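Side-chain contacts in methyl-accepting chemotaxis protein, putative (Geobacter sulfurreducens, PDB 3OOV), which is a putative chemotaxis receptor and probably senses or relays signals through the GAF domain crystallised here: residues 49-54 and 107-112; 23-28 and 37-42; 73-78 and 113-118; 44-49 and 125-130; 32-37 and 146-151. All blocks are in the same frame, centred on the assembly; numbering follows the deposited sequence.

How the interactions relate
Following the chain from its N terminus, interaction 2 closes first: helix 17-31 turns back onto strand 36-42 across a short loop. Interaction 5 opens in that loop, at 32-37, crosses interaction 2 and shares V37 with it; it closes only on helix 143-167, so its long loop encloses the other three contacts. Within it, interaction 4 joins the hairpin at 44-49 to strand 125-133. Interaction 1 runs from 49-54 to 107-112 and interaction 3 from 73-78 to 113-118; both lie within the span of interaction 4, and their segments alternate. Interactions 2 and 5 involve the terminal helices on one face of the sheet; interactions 1 and 3 pack the 107-112 loop and helix 74-82 on the other.

Interaction 1: residues 49-54 and 107-112; sequences LSFVAA and IRALRS
On the face of the GAF sheet turned away from the terminal helices, F51 of strand 48-55 reaches across to I107, A109 and L110 in the long loop that precedes strand 115-122. Three aliphatic groups gather round one end of the phenyl ring, all approaching obliquely. CE1 lies 3.8 Å from L110 CG, while CZ rests 4.0 Å from the methyl of A109, and I107 contributes CG2, 3.9 Å from F51 CE1. F51 and L110 slide past each other in opposite directions, and L110 CD2 is 3.9 Å from both F51 CE1 and F51 CZ. The ring extends this far because CG stands anti to the backbone N (chi1 -153°). Within its own strand A53 O lies in the ring plane at the edge, and F60 packs edge-to-face with the ring. A109 and L110 come from a short 3-10 turn, 108-110, and I107 from the residue just before it; L110 N bonds to I107 O at 3.0 Å. With an alanine in place of F51, the phenyl ring that I107, A109 and L110 converge on would be gone, and this would probably leave a gap between sheet and loop. Next to F51, V52 and A53 both face I39 in a classic beta bulge. Glycerol, probably from the crystallisation liquor, bonds to A109 O, L110 O and S112 N. A loop folded over this face of an antiparallel sheet, beside a bound small molecule, is consistent with the ligand pocket of GAF domains.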
# COMPACT_ATOMS: atom_id res chain seq x y z
N LEU A 49 -16.83 7.55 -10.42
CA LEU A 49 -17.00 6.14 -10.10
C LEU A 49 -18.48 5.78 -10.00
O LEU A 49 -19.20 6.38 -9.22
CB LEU A 49 -16.39 5.89 -8.74
CG LEU A 49 -14.85 5.91 -8.63
CD1 LEU A 49 -14.47 5.82 -7.05
CD2 LEU A 49 -14.16 4.83 -9.49
N SER A 50 -18.92 4.74 -10.68
CA SER A 50 -20.24 4.33 -10.44
C SER A 50 -20.27 3.13 -9.44
O SER A 50 -19.36 2.29 -9.38
CB SER A 50 -21.00 4.15 -11.76
OG SER A 50 -20.61 2.95 -12.34
N PHE A 51 -21.26 3.13 -8.57
CA PHE A 51 -21.29 2.17 -7.49
C PHE A 51 -21.98 0.92 -8.06
O PHE A 51 -23.15 0.95 -8.34
CB PHE A 51 -22.07 2.80 -6.34
CG PHE A 51 -21.69 2.29 -4.92
CD1 PHE A 51 -21.76 3.16 -3.83
CD2 PHE A 51 -21.34 0.96 -4.68
CE1 PHE A 51 -21.42 2.72 -2.52
CE2 PHE A 51 -21.02 0.51 -3.38
CZ PHE A 51 -21.10 1.35 -2.31
N VAL A 52 -21.26 -0.18 -8.22
CA VAL A 52 -21.74 -1.37 -8.93
C VAL A 52 -22.24 -2.50 -8.02
O VAL A 52 -23.30 -3.13 -8.29
CB VAL A 52 -20.63 -1.90 -9.90
CG1 VAL A 52 -21.05 -3.26 -10.55
CG2 VAL A 52 -20.36 -0.86 -10.99
N ALA A 53 -21.50 -2.77 -6.94
CA ALA A 53 -21.85 -3.79 -5.96
C ALA A 53 -21.64 -3.27 -4.56
O ALA A 53 -20.70 -2.53 -4.28
CB ALA A 53 -21.09 -5.09 -6.20
N ALA A 54 -22.59 -3.63 -3.69
CA ALA A 54 -22.56 -3.31 -2.25
C ALA A 54 -23.17 -4.52 -1.61
O ALA A 54 -24.34 -4.83 -1.81
CB ALA A 54 -23.35 -2.11 -1.93
N ILE A 107 -23.34 8.20 2.03
CA ILE A 107 -23.65 6.80 1.76
C ILE A 107 -23.21 5.92 2.96
O ILE A 107 -21.99 5.80 3.25
CB ILE A 107 -22.96 6.33 0.48
CG1 ILE A 107 -22.96 7.49 -0.55
CG2 ILE A 107 -23.49 4.94 -0.03
CD1 ILE A 107 -23.42 7.19 -1.96
N ARG A 108 -24.18 5.23 3.57
CA ARG A 108 -23.91 4.37 4.73
C ARG A 108 -22.87 3.31 4.42
O ARG A 108 -22.04 2.97 5.27
CB ARG A 108 -25.18 3.67 5.24
CG ARG A 108 -26.07 4.57 6.14
CD ARG A 108 -27.32 3.74 6.68
NE ARG A 108 -28.18 3.37 5.54
CZ ARG A 108 -28.46 2.16 5.12
NH1 ARG A 108 -27.96 1.07 5.70
NH2 ARG A 108 -29.25 2.03 4.07
N ALA A 109 -22.89 2.80 3.18
CA ALA A 109 -22.07 1.67 2.80
C ALA A 109 -20.60 2.05 2.83
O ALA A 109 -19.78 1.16 2.99
CB ALA A 109 -22.47 1.15 1.39
N LEU A 110 -20.33 3.36 2.66
CA LEU A 110 -19.02 3.97 2.59
C LEU A 110 -18.59 4.68 3.88
O LEU A 110 -17.48 5.27 3.91
CB LEU A 110 -18.95 5.03 1.45
CG LEU A 110 -19.19 4.47 0.05
CD1 LEU A 110 -18.91 5.53 -1.00
CD2 LEU A 110 -18.31 3.21 -0.24
N ARG A 111 -19.41 4.62 4.93
CA ARG A 111 -19.09 5.39 6.15
C ARG A 111 -18.21 4.68 7.20
O ARG A 111 -18.15 5.13 8.30
CB ARG A 111 -20.37 5.81 6.85
CG ARG A 111 -21.01 7.00 6.27
CD ARG A 111 -22.23 7.22 7.14
NE ARG A 111 -22.91 8.35 6.57
CZ ARG A 111 -24.18 8.61 6.76
NH1 ARG A 111 -24.92 7.81 7.53
NH2 ARG A 111 -24.71 9.67 6.17
N SER A 112 -17.54 3.59 6.89
CA SER A 112 -16.71 2.95 7.89
C SER A 112 -15.58 3.90 8.27
O SER A 112 -15.07 4.65 7.44
CB SER A 112 -16.19 1.66 7.33
OG SER A 112 -15.64 0.88 8.38

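Interaction 2: residues 23-28 and 37-42; sequences LCAEGL and VNILMA
A25 of helix 17-31 sits directly over V37 and I39 of strand 36-42, in the layer where the GAF sheet is backed by its terminal helices. Its single methyl touches two strand residues at once, V37 CG1 at 3.7 Å and I39 CD1 at 3.8 Å. The small side chain lets the backbone come close as well: A25 CA is also 3.7 Å from V37 CG1. Beside it, C24 makes a looser contact through its CB with I39 CD1. I39 arrives with its end because CG1 is anti to the carbonyl carbon (chi1 -53°) and the chain continues extended to CD1. The helix and the strand run nearly antiparallel, at 162°, with their axes 8.4 Å apart at the closest point. Further out, F130 of strand 125-133 packs against C24, L28 and I39, and helix 143-167 adds A156 beside C24 and F152 beside L28. On its other edge the strand is tied to strand 48-55, where V37 pairs with V55 through the backbone. One turn beyond A25, L28 crosses V37 at about a right angle and touches both branches of the valine: L28 CB lies 3.8 Å from V37 CG2, and L28 CD1 is equally close to V37 CG1.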
# COMPACT_ATOMS: atom_id res chain seq x y z
N LEU A 23 -20.70 -11.04 -8.05
CA LEU A 23 -20.25 -12.36 -7.60
C LEU A 23 -18.95 -12.32 -6.83
O LEU A 23 -18.76 -13.10 -5.85
CB LEU A 23 -20.03 -13.28 -8.78
CG LEU A 23 -21.23 -13.86 -9.52
CD1 LEU A 23 -20.78 -14.33 -10.95
CD2 LEU A 23 -21.88 -15.06 -8.69
N CYS A 24 -18.02 -11.46 -7.26
CA CYS A 24 -16.86 -11.21 -6.42
C CYS A 24 -17.24 -10.72 -5.01
O CYS A 24 -16.60 -11.11 -4.02
CB CYS A 24 -15.93 -10.17 -7.05
SG CYS A 24 -14.93 -10.84 -8.36
N ALA A 25 -18.21 -9.83 -4.93
CA ALA A 25 -18.56 -9.21 -3.68
C ALA A 25 -19.32 -10.27 -2.84
O ALA A 25 -19.04 -10.47 -1.65
CB ALA A 25 -19.38 -8.01 -3.91
N GLU A 26 -20.23 -11.00 -3.49
CA GLU A 26 -20.84 -12.21 -2.89
C GLU A 26 -19.86 -13.14 -2.27
O GLU A 26 -19.99 -13.44 -1.08
CB GLU A 26 -21.82 -12.94 -3.83
CG GLU A 26 -23.13 -12.09 -3.96
CD GLU A 26 -24.19 -12.60 -5.01
OE1 GLU A 26 -25.08 -11.77 -5.40
OE2 GLU A 26 -24.17 -13.80 -5.41
N GLY A 27 -18.83 -13.52 -3.01
CA GLY A 27 -17.87 -14.50 -2.51
C GLY A 27 -17.13 -14.00 -1.29
O GLY A 27 -16.97 -14.76 -0.29
N LEU A 28 -16.69 -12.74 -1.35
CA LEU A 28 -15.91 -12.17 -0.25
C LEU A 28 -16.76 -12.12 0.99
O LEU A 28 -16.23 -12.34 2.06
CB LEU A 28 -15.39 -10.74 -0.51
CG LEU A 28 -14.06 -10.56 -1.25
CD1 LEU A 28 -13.74 -9.03 -1.70
CD2 LEU A 28 -12.89 -11.14 -0.40
N VAL A 37 -18.63 -5.14 1.45
CA VAL A 37 -17.81 -5.26 0.27
C VAL A 37 -18.45 -4.37 -0.77
O VAL A 37 -19.60 -4.61 -1.21
CB VAL A 37 -17.66 -6.69 -0.26
CG1 VAL A 37 -16.79 -6.71 -1.56
CG2 VAL A 37 -17.00 -7.58 0.84
N ASN A 38 -17.72 -3.32 -1.07
CA ASN A 38 -18.18 -2.27 -1.98
C ASN A 38 -17.29 -2.28 -3.23
O ASN A 38 -16.04 -2.39 -3.14
CB ASN A 38 -18.25 -0.90 -1.30
CG ASN A 38 -19.18 -0.91 -0.07
OD1 ASN A 38 -20.39 -1.19 -0.18
ND2 ASN A 38 -18.59 -0.65 1.13
N ILE A 39 -17.92 -2.28 -4.39
CA ILE A 39 -17.14 -2.23 -5.63
C ILE A 39 -17.64 -1.10 -6.54
O ILE A 39 -18.82 -1.03 -6.86
CB ILE A 39 -17.17 -3.57 -6.40
CG1 ILE A 39 -16.76 -4.70 -5.49
CG2 ILE A 39 -16.25 -3.50 -7.71
CD1 ILE A 39 -16.97 -6.12 -6.17
N LEU A 40 -16.72 -0.21 -6.90
CA LEU A 40 -17.02 0.98 -7.70
C LEU A 40 -16.14 0.96 -8.93
O LEU A 40 -14.94 0.60 -8.82
CB LEU A 40 -16.76 2.25 -6.91
CG LEU A 40 -17.60 2.29 -5.58
CD1 LEU A 40 -16.74 1.85 -4.41
CD2 LEU A 40 -18.22 3.66 -5.27
N MSE A 41 -16.73 1.30 -10.08
CA MSE A 41 -16.05 1.27 -11.40
C MSE A 41 -15.99 2.67 -12.02
O MSE A 41 -16.99 3.42 -11.98
CB MSE A 41 -16.79 0.30 -12.32
CG MSE A 41 -16.69 -1.14 -11.76
SE MSE A 41 -14.82 -1.88 -11.91
CE MSE A 41 -14.78 -1.88 -13.81
N ALA A 42 -14.80 3.07 -12.47
CA ALA A 42 -14.66 4.39 -13.13
C ALA A 42 -15.50 4.47 -14.41
O ALA A 42 -15.64 3.44 -15.14
CB ALA A 42 -13.20 4.62 -13.49

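Interaction 3: residues 73-78 and 113-118; sequences GGVITK and KSFVIC
I117 of strand 115-122 points its CB at V75 and I76 of helix 74-82, the helix laid over the face of the GAF sheet opposite the terminal helices. From CB the side chain forks. CG2 turns back to its own sheet, 3.6 Å from F130 O on the neighbouring strand. CG1, anti to the carbonyl carbon with chi1 -36°, heads for the helix and comes within 4.3 Å of V75 CG1. At the tip, CD1 meets I76 CG1 at 3.9 Å, the two isoleucines crossing at about a right angle. I76 meets the strand from one flank of the helix; its other branch, CG2, packs on L49. Helix and strand run in roughly the same direction, 29° apart, with axes 8.7 Å from each other. G74 takes a positive phi, a conformation that by itself favours glycine. Two residues before I117 on the same side of the strand, F115 comes at V75 from the opposite direction; V116 and C118 face helix 143-167 instead. F115 also touches I88 of the edge strand 86-88, and V75 touches Y86 there. The closest packing is at the valine, where CG1 sits between the backbone N and the carbonyl carbon (chi1 62°) and approaches the phenyl ring obliquely, 3.4 Å from F115 CE1 and 3.5 Å from F115 CZ.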
# COMPACT_ATOMS: atom_id res chain seq x y z
N GLY A 73 -13.54 12.27 -2.68
CA GLY A 73 -13.53 10.84 -2.45
C GLY A 73 -12.39 10.48 -1.53
O GLY A 73 -12.10 9.29 -1.37
N GLY A 74 -11.73 11.48 -0.94
CA GLY A 74 -10.61 11.22 -0.02
C GLY A 74 -9.70 10.05 -0.45
O GLY A 74 -9.00 10.11 -1.48
N VAL A 75 -9.67 9.00 0.36
CA VAL A 75 -8.72 7.96 0.16
C VAL A 75 -9.16 6.99 -0.95
O VAL A 75 -8.38 6.22 -1.46
CB VAL A 75 -8.46 7.19 1.50
CG1 VAL A 75 -9.75 6.52 2.01
CG2 VAL A 75 -7.38 6.17 1.31
N ILE A 76 -10.45 6.97 -1.28
CA ILE A 76 -10.86 6.18 -2.42
C ILE A 76 -10.25 6.74 -3.71
O ILE A 76 -9.70 6.00 -4.53
CB ILE A 76 -12.41 6.09 -2.54
CG1 ILE A 76 -12.94 5.20 -1.40
CG2 ILE A 76 -12.81 5.49 -3.91
CD1 ILE A 76 -14.44 5.30 -1.16
N THR A 77 -10.36 8.04 -3.89
CA THR A 77 -9.69 8.68 -5.02
C THR A 77 -8.17 8.44 -5.01
O THR A 77 -7.56 8.22 -6.08
CB THR A 77 -9.96 10.19 -4.95
OG1 THR A 77 -11.36 10.36 -5.10
CG2 THR A 77 -9.22 10.98 -6.10
N LYS A 78 -7.55 8.50 -3.83
CA LYS A 78 -6.08 8.26 -3.78
C LYS A 78 -5.74 6.88 -4.16
O LYS A 78 -4.71 6.68 -4.85
CB LYS A 78 -5.46 8.60 -2.44
CG LYS A 78 -5.35 10.09 -2.23
CD LYS A 78 -5.61 10.49 -0.78
CE LYS A 78 -4.44 10.10 0.07
NZ LYS A 78 -3.18 10.81 -0.48
N LYS A 113 -15.18 3.89 9.53
CA LYS A 113 -13.99 4.60 9.93
C LYS A 113 -12.73 3.76 9.83
O LYS A 113 -11.61 4.24 10.08
CB LYS A 113 -14.19 5.14 11.38
CG LYS A 113 -14.91 6.56 11.44
CD LYS A 113 -16.21 6.68 10.63
CE LYS A 113 -16.76 8.14 10.60
NZ LYS A 113 -17.35 8.41 9.23
N SER A 114 -12.90 2.48 9.51
CA SER A 114 -11.79 1.56 9.38
C SER A 114 -12.03 0.70 8.11
O SER A 114 -13.12 0.18 7.91
CB SER A 114 -11.73 0.65 10.58
OG SER A 114 -12.63 -0.40 10.26
N PHE A 115 -11.04 0.58 7.23
CA PHE A 115 -11.28 -0.12 5.99
C PHE A 115 -10.01 -0.34 5.21
O PHE A 115 -8.99 0.30 5.48
CB PHE A 115 -12.23 0.73 5.11
CG PHE A 115 -11.78 2.16 4.96
CD1 PHE A 115 -10.75 2.49 4.07
CD2 PHE A 115 -12.28 3.15 5.80
CE1 PHE A 115 -10.32 3.83 3.98
CE2 PHE A 115 -11.84 4.48 5.76
CZ PHE A 115 -10.83 4.81 4.83
N VAL A 116 -10.12 -1.18 4.20
CA VAL A 116 -9.13 -1.31 3.11
C VAL A 116 -9.75 -0.94 1.77
O VAL A 116 -10.91 -1.40 1.41
CB VAL A 116 -8.75 -2.81 2.99
CG1 VAL A 116 -7.98 -3.12 1.69
CG2 VAL A 116 -7.90 -3.26 4.29
N ILE A 117 -9.01 -0.13 1.01
CA ILE A 117 -9.37 0.16 -0.41
C ILE A 117 -8.26 -0.43 -1.28
O ILE A 117 -7.06 -0.21 -1.04
CB ILE A 117 -9.43 1.65 -0.75
CG1 ILE A 117 -9.97 2.53 0.41
CG2 ILE A 117 -10.13 1.85 -2.13
CD1 ILE A 117 -11.55 2.27 0.77
N CYS A 118 -8.69 -1.16 -2.29
CA CYS A 118 -7.79 -1.94 -3.12
C CYS A 118 -8.15 -1.63 -4.60
O CYS A 118 -9.31 -1.68 -4.95
CB CYS A 118 -7.93 -3.41 -2.79
SG CYS A 118 -7.02 -4.43 -3.96

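Interaction 4: residues 44-49 and 125-130; sequences TARTSL and EAIGVF
The guanidinium of R46 lies against the start of strand 125-133, with I127 CG2 over one face and the carboxyl carbon of E125 in plane at its edge. The methyl stands 3.8 Å above the plane, displaced toward the rim, with R46 NH2 its nearest atom. A126 O is also over a face of the group, though its closest approach, 4.2 Å, is to R46 CD. At the charged end the two flat groups are almost perpendicular, their planes 84° apart. R46 NH1 and E125 OE2 are 3.6 Å from each other, a long salt bridge that is likely to be a modest attraction at this exposed end of the sheet. The same NH1 is equally near E125 CB, which approaches obliquely, so the glutamate lies across the end of the arginine and meets it with its stem as well as its carboxylate. R46 can span the distance because its chain is extended from CG to NE; its backbone has a positive phi, in the turn of the beta hairpin between strands 36-42 and 48-55. D43 OD1 receives S48 N in that turn. Farther along, L49 packs on I76 of helix 74-82, beside V129. Strand 36-42 runs between the two strands joined here, with A42 bonded through the backbone to I127, and on the far face of the sheet I127 touches I160 of helix 143-167.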
# COMPACT_ATOMS: atom_id res chain seq x y z
N THR A 44 -15.99 6.00 -18.37
CA THR A 44 -15.05 5.96 -19.47
C THR A 44 -14.07 7.14 -19.45
O THR A 44 -12.93 6.98 -19.79
CB THR A 44 -15.70 5.72 -20.89
OG1 THR A 44 -14.68 5.26 -21.77
CG2 THR A 44 -16.30 6.97 -21.47
N ALA A 45 -14.50 8.27 -18.95
CA ALA A 45 -13.63 9.43 -18.81
C ALA A 45 -12.76 9.31 -17.56
O ALA A 45 -11.85 10.11 -17.39
CB ALA A 45 -14.48 10.72 -18.70
N ARG A 46 -13.08 8.36 -16.67
CA ARG A 46 -12.30 8.18 -15.44
C ARG A 46 -12.30 9.41 -14.55
O ARG A 46 -11.33 9.69 -13.87
CB ARG A 46 -10.85 7.64 -15.73
CG ARG A 46 -10.96 6.29 -16.57
CD ARG A 46 -9.70 5.44 -16.66
NE ARG A 46 -9.92 4.25 -17.52
CZ ARG A 46 -8.95 3.50 -18.06
NH1 ARG A 46 -7.65 3.76 -17.87
NH2 ARG A 46 -9.29 2.48 -18.84
N THR A 47 -13.38 10.15 -14.56
CA THR A 47 -13.54 11.24 -13.61
C THR A 47 -14.70 11.02 -12.68
O THR A 47 -15.02 11.90 -11.87
CB THR A 47 -13.82 12.57 -14.33
OG1 THR A 47 -14.90 12.36 -15.23
CG2 THR A 47 -12.53 13.06 -15.11
N SER A 48 -15.40 9.90 -12.82
CA SER A 48 -16.35 9.48 -11.78
C SER A 48 -16.27 7.99 -11.55
O SER A 48 -15.90 7.23 -12.45
CB SER A 48 -17.81 9.78 -12.22
OG SER A 48 -17.99 11.18 -12.33
N LEU A 49 -16.83 7.55 -10.42
CA LEU A 49 -17.00 6.14 -10.10
C LEU A 49 -18.48 5.78 -10.00
O LEU A 49 -19.20 6.38 -9.22
CB LEU A 49 -16.39 5.89 -8.74
CG LEU A 49 -14.85 5.91 -8.63
CD1 LEU A 49 -14.47 5.82 -7.05
CD2 LEU A 49 -14.16 4.83 -9.49
N GLU A 125 -3.37 0.37 -15.38
CA GLU A 125 -4.30 1.47 -15.01
C GLU A 125 -5.43 0.99 -14.08
O GLU A 125 -5.96 -0.12 -14.28
CB GLU A 125 -4.89 2.17 -16.27
CG GLU A 125 -4.12 1.89 -17.58
CD GLU A 125 -3.79 3.14 -18.40
OE1 GLU A 125 -2.86 3.89 -17.99
OE2 GLU A 125 -4.44 3.36 -19.46
N ALA A 126 -5.77 1.81 -13.08
CA ALA A 126 -6.92 1.52 -12.23
C ALA A 126 -8.17 1.73 -13.05
O ALA A 126 -8.34 2.76 -13.73
CB ALA A 126 -6.95 2.43 -11.04
N ILE A 127 -9.04 0.75 -13.02
CA ILE A 127 -10.36 0.97 -13.57
C ILE A 127 -11.49 0.97 -12.54
O ILE A 127 -12.64 1.15 -12.90
CB ILE A 127 -10.61 -0.01 -14.70
CG1 ILE A 127 -10.53 -1.44 -14.17
CG2 ILE A 127 -9.56 0.23 -15.83
CD1 ILE A 127 -11.04 -2.48 -15.19
N GLY A 128 -11.18 0.72 -11.26
CA GLY A 128 -12.20 0.82 -10.21
C GLY A 128 -11.55 0.41 -8.89
O GLY A 128 -10.35 0.27 -8.87
N VAL A 129 -12.33 0.18 -7.83
CA VAL A 129 -11.86 -0.16 -6.49
C VAL A 129 -12.76 -1.17 -5.76
O VAL A 129 -14.01 -1.19 -5.94
CB VAL A 129 -11.64 1.14 -5.54
CG1 VAL A 129 -10.65 2.16 -6.13
CG2 VAL A 129 -12.94 1.87 -5.26
N PHE A 130 -12.13 -2.00 -4.92
CA PHE A 130 -12.84 -2.68 -3.83
C PHE A 130 -12.65 -1.85 -2.58
O PHE A 130 -11.53 -1.47 -2.27
CB PHE A 130 -12.21 -4.03 -3.56
CG PHE A 130 -12.64 -5.08 -4.48
CD1 PHE A 130 -12.36 -5.00 -5.85
CD2 PHE A 130 -13.32 -6.20 -3.99
CE1 PHE A 130 -12.74 -6.03 -6.74
CE2 PHE A 130 -13.71 -7.24 -4.85
CZ PHE A 130 -13.42 -7.17 -6.24

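Interaction 5: residues 32-37 and 146-151; sequences LGYERV and VDTIKL
L32, just past the end of helix 17-31, reaches tip to tip toward T148 on helix 143-167, its CD2 3.9 Å from T148 CG2. G33 follows with positive phi, the first residue to leave helical angles, where a CB would be jammed against the carbonyl O of L32. Y34 then brings its ring beside the same methyl: CE2 is 4.0 Å from T148 CG2, approached obliquely. The threonine faces both residues with this methyl because CG2 lies anti to its backbone N, leaving OG1 beside that nitrogen (chi1 -78°). The phenol oxygen bonds to D145 OD1 and also takes a proton from a water 3.1 Å from Y34 OH. That water lies 2.9 Å from T148 OG1, so it bridges the two hydroxyls. Here the link between the first long helix and the first strand of the GAF fold is held against the C-terminal helix, with L28 packed on both Y34 and T148. E35 and R36 pair with each other as strand 36-42 begins: R36 NE gives E35 OE2 a nearly straight bond of 2.8 Å (171°), in the guanidinium plane, meeting the carboxylate on its anti side and tilted 33° out of its plane. Two residues beyond T148, K150 NZ forms a salt bridge with D143 of the second subunit.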
# COMPACT_ATOMS: atom_id res chain seq x y z
N LEU A 32 -16.30 -15.71 2.62
CA LEU A 32 -15.14 -15.37 3.46
C LEU A 32 -15.55 -14.51 4.65
O LEU A 32 -14.71 -14.15 5.48
CB LEU A 32 -14.10 -14.64 2.65
CG LEU A 32 -13.00 -15.41 1.92
CD1 LEU A 32 -13.02 -16.94 2.01
CD2 LEU A 32 -12.91 -14.99 0.48
N GLY A 33 -16.79 -14.14 4.75
CA GLY A 33 -17.18 -13.44 5.99
C GLY A 33 -16.79 -11.96 6.12
O GLY A 33 -17.03 -11.37 7.20
N TYR A 34 -16.26 -11.31 5.06
CA TYR A 34 -16.11 -9.80 5.14
C TYR A 34 -17.47 -9.19 5.17
O TYR A 34 -18.33 -9.53 4.36
CB TYR A 34 -15.30 -9.19 3.98
CG TYR A 34 -13.90 -9.71 4.09
CD1 TYR A 34 -13.07 -9.21 5.08
CD2 TYR A 34 -13.47 -10.81 3.34
CE1 TYR A 34 -11.82 -9.70 5.28
CE2 TYR A 34 -12.20 -11.32 3.52
CZ TYR A 34 -11.35 -10.72 4.49
OH TYR A 34 -10.07 -11.18 4.75
N GLU A 35 -17.65 -8.24 6.06
CA GLU A 35 -18.96 -7.75 6.41
C GLU A 35 -19.52 -6.78 5.33
O GLU A 35 -20.68 -6.87 4.99
CB GLU A 35 -18.78 -7.01 7.76
CG GLU A 35 -20.07 -6.65 8.40
CD GLU A 35 -19.99 -5.41 9.37
OE1 GLU A 35 -19.06 -5.46 10.27
OE2 GLU A 35 -20.89 -4.45 9.22
N ARG A 36 -18.71 -5.84 4.83
CA ARG A 36 -19.12 -4.89 3.82
C ARG A 36 -18.13 -4.92 2.66
O ARG A 36 -16.92 -4.81 2.87
CB ARG A 36 -19.16 -3.47 4.41
CG ARG A 36 -19.78 -3.40 5.73
CD ARG A 36 -21.27 -3.13 5.69
NE ARG A 36 -21.79 -2.95 7.05
CZ ARG A 36 -22.72 -2.04 7.41
NH1 ARG A 36 -23.22 -1.17 6.52
NH2 ARG A 36 -23.13 -1.97 8.68
N VAL A 37 -18.63 -5.14 1.45
CA VAL A 37 -17.81 -5.26 0.27
C VAL A 37 -18.45 -4.37 -0.77
O VAL A 37 -19.60 -4.61 -1.21
CB VAL A 37 -17.66 -6.69 -0.26
CG1 VAL A 37 -16.79 -6.71 -1.56
CG2 VAL A 37 -17.00 -7.58 0.84
N VAL A 146 -5.79 -8.16 3.30
CA VAL A 146 -5.34 -7.48 2.07
C VAL A 146 -4.98 -8.49 0.97
O VAL A 146 -5.43 -8.34 -0.13
CB VAL A 146 -4.16 -6.49 2.33
CG1 VAL A 146 -3.43 -6.13 1.03
CG2 VAL A 146 -4.64 -5.23 3.03
N ASP A 147 -4.26 -9.58 1.29
CA ASP A 147 -3.96 -10.61 0.27
C ASP A 147 -5.24 -11.16 -0.24
O ASP A 147 -5.33 -11.53 -1.40
CB ASP A 147 -3.16 -11.84 0.79
CG ASP A 147 -1.81 -11.49 1.34
OD1 ASP A 147 -1.27 -10.40 1.05
OD2 ASP A 147 -1.28 -12.35 2.11
N THR A 148 -6.22 -11.35 0.62
CA THR A 148 -7.44 -11.99 0.13
C THR A 148 -8.26 -11.07 -0.82
O THR A 148 -8.88 -11.54 -1.78
CB THR A 148 -8.30 -12.47 1.25
OG1 THR A 148 -7.75 -13.69 1.75
CG2 THR A 148 -9.69 -12.77 0.75
N ILE A 149 -8.27 -9.78 -0.51
CA ILE A 149 -9.04 -8.79 -1.25
C ILE A 149 -8.35 -8.57 -2.61
O ILE A 149 -9.03 -8.59 -3.64
CB ILE A 149 -9.19 -7.48 -0.38
CG1 ILE A 149 -10.14 -7.75 0.81
CG2 ILE A 149 -9.68 -6.22 -1.21
CD1 ILE A 149 -9.93 -6.62 1.92
N LYS A 150 -7.02 -8.42 -2.59
CA LYS A 150 -6.16 -8.39 -3.79
C LYS A 150 -6.36 -9.56 -4.70
O LYS A 150 -6.34 -9.39 -5.92
CB LYS A 150 -4.66 -8.32 -3.45
CG LYS A 150 -4.23 -6.98 -3.03
CD LYS A 150 -2.73 -6.93 -2.77
CE LYS A 150 -1.94 -6.63 -4.06
NZ LYS A 150 -0.50 -6.29 -3.68
N LEU A 151 -6.60 -10.73 -4.12
CA LEU A 151 -6.91 -11.90 -4.93
C LEU A 151 -8.21 -11.71 -5.69
O LEU A 151 -8.29 -12.13 -6.87
CB LEU A 151 -7.01 -13.14 -4.06
CG LEU A 151 -7.08 -14.58 -4.59
CD1 LEU A 151 -5.80 -15.04 -5.34
CD2 LEU A 151 -7.30 -15.44 -3.36
O HOH W 1 -9.11 -14.04 4.29